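Local coordinates for protein pyrrolidone-carboxylate peptidase (Deinococcus radiodurans R1, PDB 5Z48) that removes N-terminal pyroglutamyl groups from polypeptides, working as a cytoplasmic thiol peptidase of the C15 family, at residues E28-E33 and V40-L45; G36-H41 and A207-S212. One frame throughout, in Å; residues are numbered along the deposited sequence. Where two conformers were deposited one is given.

Contact 1 (E28-E33 and V40-L45)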
# COMPACT_ATOMS: atom_id res chain seq x y z
N GLU B 28 29.96 -3.31 -8.76
CA GLU B 28 30.04 -3.51 -10.20
C GLU B 28 30.54 -2.27 -10.92
O GLU B 28 31.19 -2.41 -11.98
CB GLU B 28 28.66 -3.85 -10.77
CG GLU B 28 28.05 -5.16 -10.37
CD GLU B 28 26.77 -5.38 -11.20
OE1 GLU B 28 26.88 -5.36 -12.46
OE2 GLU B 28 25.67 -5.49 -10.61
N LEU B 29 30.27 -1.08 -10.39
CA LEU B 29 30.59 0.14 -11.10
C LEU B 29 31.95 0.72 -10.71
O LEU B 29 32.41 1.67 -11.36
CB LEU B 29 29.48 1.18 -10.89
CG LEU B 29 28.14 0.72 -11.50
CD1 LEU B 29 27.05 1.70 -11.04
CD2 LEU B 29 28.18 0.62 -13.04
N HIS B 30 32.63 0.14 -9.72
CA HIS B 30 33.94 0.68 -9.37
C HIS B 30 34.88 0.76 -10.57
O HIS B 30 35.03 -0.22 -11.32
CB HIS B 30 34.65 -0.15 -8.29
CG HIS B 30 36.03 0.34 -7.99
ND1 HIS B 30 36.25 1.59 -7.43
CD2 HIS B 30 37.26 -0.19 -8.23
CE1 HIS B 30 37.55 1.78 -7.31
NE2 HIS B 30 38.18 0.72 -7.78
N GLY B 31 35.56 1.90 -10.73
CA GLY B 31 36.50 2.10 -11.81
C GLY B 31 35.90 2.47 -13.15
O GLY B 31 36.66 2.69 -14.11
N LEU B 32 34.57 2.56 -13.25
CA LEU B 32 33.94 2.94 -14.51
C LEU B 32 34.49 4.28 -14.98
O LEU B 32 34.56 5.25 -14.22
CB LEU B 32 32.42 3.02 -14.36
CG LEU B 32 31.63 3.44 -15.60
CD1 LEU B 32 31.66 2.41 -16.70
CD2 LEU B 32 30.18 3.77 -15.12
N GLU B 33 34.92 4.31 -16.24
CA GLU B 33 35.33 5.55 -16.87
C GLU B 33 34.11 6.20 -17.49
O GLU B 33 33.39 5.57 -18.27
CB GLU B 33 36.40 5.30 -17.92
CG GLU B 33 37.76 4.97 -17.32
CD GLU B 33 38.84 4.88 -18.39
OE1 GLU B 33 38.75 3.95 -19.22
OE2 GLU B 33 39.73 5.76 -18.41
N VAL B 40 34.78 6.55 -11.60
CA VAL B 40 34.03 6.16 -10.40
C VAL B 40 34.98 5.47 -9.43
O VAL B 40 35.73 4.57 -9.83
CB VAL B 40 32.88 5.22 -10.77
CG1 VAL B 40 32.18 4.66 -9.48
CG2 VAL B 40 31.88 5.91 -11.70
N HIS B 41 34.96 5.90 -8.17
CA HIS B 41 35.66 5.22 -7.08
C HIS B 41 34.59 4.74 -6.11
O HIS B 41 33.88 5.56 -5.54
CB HIS B 41 36.60 6.17 -6.34
CG HIS B 41 37.27 5.54 -5.16
ND1 HIS B 41 38.49 4.90 -5.26
CD2 HIS B 41 36.87 5.40 -3.88
CE1 HIS B 41 38.83 4.43 -4.08
NE2 HIS B 41 37.85 4.70 -3.22
N SER B 42 34.47 3.43 -5.91
CA SER B 42 33.42 2.91 -5.03
C SER B 42 33.97 2.52 -3.66
O SER B 42 35.12 2.10 -3.51
CB SER B 42 32.77 1.68 -5.64
OG SER B 42 32.24 1.98 -6.90
N ALA B 43 33.07 2.56 -2.66
CA ALA B 43 33.35 2.07 -1.32
C ALA B 43 32.08 1.56 -0.67
O ALA B 43 30.97 2.02 -0.98
CB ALA B 43 33.97 3.15 -0.41
N LEU B 44 32.23 0.57 0.18
CA LEU B 44 31.12 0.11 0.98
C LEU B 44 31.21 0.67 2.38
O LEU B 44 32.30 0.76 2.96
CB LEU B 44 31.09 -1.41 1.02
CG LEU B 44 30.83 -2.01 -0.35
CD1 LEU B 44 30.60 -3.51 -0.14
CD2 LEU B 44 29.64 -1.37 -1.10
N LEU B 45 30.07 1.08 2.90
CA LEU B 45 29.95 1.58 4.27
C LEU B 45 29.24 0.58 5.18
O LEU B 45 28.30 -0.12 4.75
CB LEU B 45 29.16 2.89 4.27
CG LEU B 45 29.78 3.99 3.37
CD1 LEU B 45 28.88 5.24 3.33
CD2 LEU B 45 31.15 4.44 3.87
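The imidazole of His30 meets the strand through its edge: the amide of Ser42 points at ND1 almost within the ring plane, N to ND1 3.0 Å and nearly straight at 174°. ND1 accepts this bond, consistent with a ring whose proton, if neutral, sits on NE2. With CG anti to the backbone N (chi1 176°), the ring runs alongside His41, its edge turned toward the His41 face in an offset edge-to-face pair, centroids 5.4 Å apart. The closest side-chain atoms of this pair are CE1 of His30 and ND1 of His41. Backbone bonds continue the junction at the two residues after His30. Gly31 N reaches Val40 O at 2.8 Å from above the carbonyl plane, whereas Val40 N bonds Leu32 O at 2.9 Å within it. A type II turn from Leu29 to Leu32, with Gly31 at positive phi, brings these groups to the strand. The side chain of Val40 points at the turn, CG1 lying 3.5 Å from Leu29 O and CG2 against Leu32 CB. Ser42 OG packs near His30 CA but bonds Ala26 O in helix 21-29. The contact thus joins the end of that helix to strand 38-45, which pairs in parallel with strand 5-11, while helix 49-63 covers His41 and helix 194-211 packs on Leu29 and Leu32.

Contact 2 (G36-H41 and A207-S212)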
# COMPACT_ATOMS: atom_id res chain seq x y z
N GLY B 36 34.57 12.90 -20.22
CA GLY B 36 35.18 14.04 -19.58
C GLY B 36 36.30 13.70 -18.64
O GLY B 36 36.71 14.56 -17.85
N GLY B 37 36.82 12.48 -18.69
CA GLY B 37 37.90 12.09 -17.82
C GLY B 37 37.48 11.65 -16.44
O GLY B 37 38.35 11.42 -15.59
N TRP B 38 36.17 11.51 -16.19
CA TRP B 38 35.68 11.11 -14.88
C TRP B 38 35.84 9.61 -14.65
O TRP B 38 35.69 8.80 -15.57
CB TRP B 38 34.20 11.46 -14.73
CG TRP B 38 33.88 12.91 -14.56
CD1 TRP B 38 33.72 13.84 -15.54
CD2 TRP B 38 33.62 13.58 -13.32
NE1 TRP B 38 33.39 15.07 -14.99
CE2 TRP B 38 33.32 14.92 -13.63
CE3 TRP B 38 33.61 13.16 -11.97
CZ2 TRP B 38 33.03 15.87 -12.64
CZ3 TRP B 38 33.28 14.11 -10.98
CH2 TRP B 38 33.00 15.44 -11.33
N GLY B 39 36.14 9.25 -13.41
CA GLY B 39 36.18 7.86 -13.01
C GLY B 39 35.43 7.69 -11.71
O GLY B 39 35.41 8.58 -10.86
N VAL B 40 34.78 6.55 -11.60
CA VAL B 40 34.03 6.16 -10.40
C VAL B 40 34.98 5.47 -9.43
O VAL B 40 35.73 4.57 -9.83
CB VAL B 40 32.88 5.22 -10.77
CG1 VAL B 40 32.18 4.66 -9.48
CG2 VAL B 40 31.88 5.91 -11.70
N HIS B 41 34.96 5.90 -8.17
CA HIS B 41 35.66 5.22 -7.08
C HIS B 41 34.59 4.74 -6.11
O HIS B 41 33.88 5.56 -5.54
CB HIS B 41 36.60 6.17 -6.34
CG HIS B 41 37.27 5.54 -5.16
ND1 HIS B 41 38.49 4.90 -5.26
CD2 HIS B 41 36.87 5.40 -3.88
CE1 HIS B 41 38.83 4.43 -4.08
NE2 HIS B 41 37.85 4.70 -3.22
N ALA B 207 24.75 11.17 -15.55
CA ALA B 207 24.09 12.47 -15.62
C ALA B 207 24.78 13.49 -14.70
O ALA B 207 24.92 14.67 -15.07
CB ALA B 207 22.60 12.37 -15.28
N ILE B 208 25.20 13.05 -13.52
CA ILE B 208 25.85 13.95 -12.57
C ILE B 208 27.14 14.49 -13.18
O ILE B 208 27.41 15.70 -13.15
CB ILE B 208 26.13 13.22 -11.25
CG1 ILE B 208 24.82 12.94 -10.49
CG2 ILE B 208 27.09 14.07 -10.40
CD1 ILE B 208 24.95 11.79 -9.45
N THR B 209 27.95 13.60 -13.75
CA THR B 209 29.24 14.08 -14.24
C THR B 209 29.09 14.87 -15.53
O THR B 209 29.93 15.73 -15.82
CB THR B 209 30.23 12.93 -14.43
OG1 THR B 209 29.73 12.03 -15.42
CG2 THR B 209 30.45 12.15 -13.10
N ALA B 210 28.07 14.57 -16.33
CA ALA B 210 27.81 15.37 -17.51
C ALA B 210 27.46 16.79 -17.12
O ALA B 210 27.85 17.74 -17.79
CB ALA B 210 26.69 14.73 -18.34
N GLN B 211 26.73 16.96 -16.01
CA GLN B 211 26.33 18.31 -15.61
C GLN B 211 27.49 19.11 -15.07
O GLN B 211 27.51 20.34 -15.20
CB GLN B 211 25.23 18.27 -14.54
CG GLN B 211 23.88 17.77 -15.00
CD GLN B 211 23.23 18.70 -16.01
OE1 GLN B 211 23.22 19.92 -15.83
NE2 GLN B 211 22.73 18.14 -17.10
N SER B 212 28.47 18.45 -14.45
CA SER B 212 29.63 19.18 -13.96
C SER B 212 30.53 19.63 -15.11
O SER B 212 31.75 19.45 -15.04
CB SER B 212 30.40 18.33 -12.96
OG SER B 212 29.67 18.19 -11.76
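Trp38 and Thr209 meet through a CH-pi interaction, the principal element of a contact in which no hydrogen bond crosses between the segments. Thr209 CB stands over the five-membered ring of the indole, 3.5 Å from its centroid and just 6° off the ring normal. The methyl lies on the same face nearer the rim, CG2 being 3.5 Å from both Trp38 CD2 and CE3. The threonine thus lays two carbons on one face, CB over the pyrrole ring and CG2 by the rim at CD2 and CE3.

Van der Waals packing adds a second residue from the helix end. Ser212 CB comes obliquely to the six-membered ring, 3.6 Å from Trp38 CZ2; Ser212 is the first residue to leave helical geometry, so the indole reaches from the last helical turn onto the residue that follows it.

The polar atom of Thr209 is turned to its own helix. Its OG1 lies between the backbone N and the carbonyl carbon (chi1 62°) and makes weak hydrogen bonds to Ala205 O and Glu206 O, while CG2, anti to the carbonyl carbon, is presented to the indole. An alanine in place of Trp38 would remove the aromatic face and is likely to leave Thr209 CB and CG2 and Ser212 CB without the indole they rest on, opening a gap between strand and helix.

The contact joins the N-terminal part of strand 38-45 to the C-terminal end of helix 194-211. Pro4 and Ala67 also pack on Trp38, and Leu6 of strand 5-11 touches Thr209, so the helix end lies against the sheet beside strands 5-11 and 67-73.

From the N terminus, the chain passes through strand 5-11 and helix 21-29 before contact 1 closes the short loop that contains strand 33-34 and its antiparallel turn back into strand 38-45, bringing the latter against the end of helix 21-29. Contact 2 spans far more sequence: it starts within that same hairpin and ends on helix 194-211, almost at the C terminus. The two spans overlap and cross, since 36-41 begins before contact 1 has closed, and they share Val40 and His41. Strand 38-45 is the common element. Local and distant closure together illustrate how one strand can join an early helix, the sheet and the last helix of the fold.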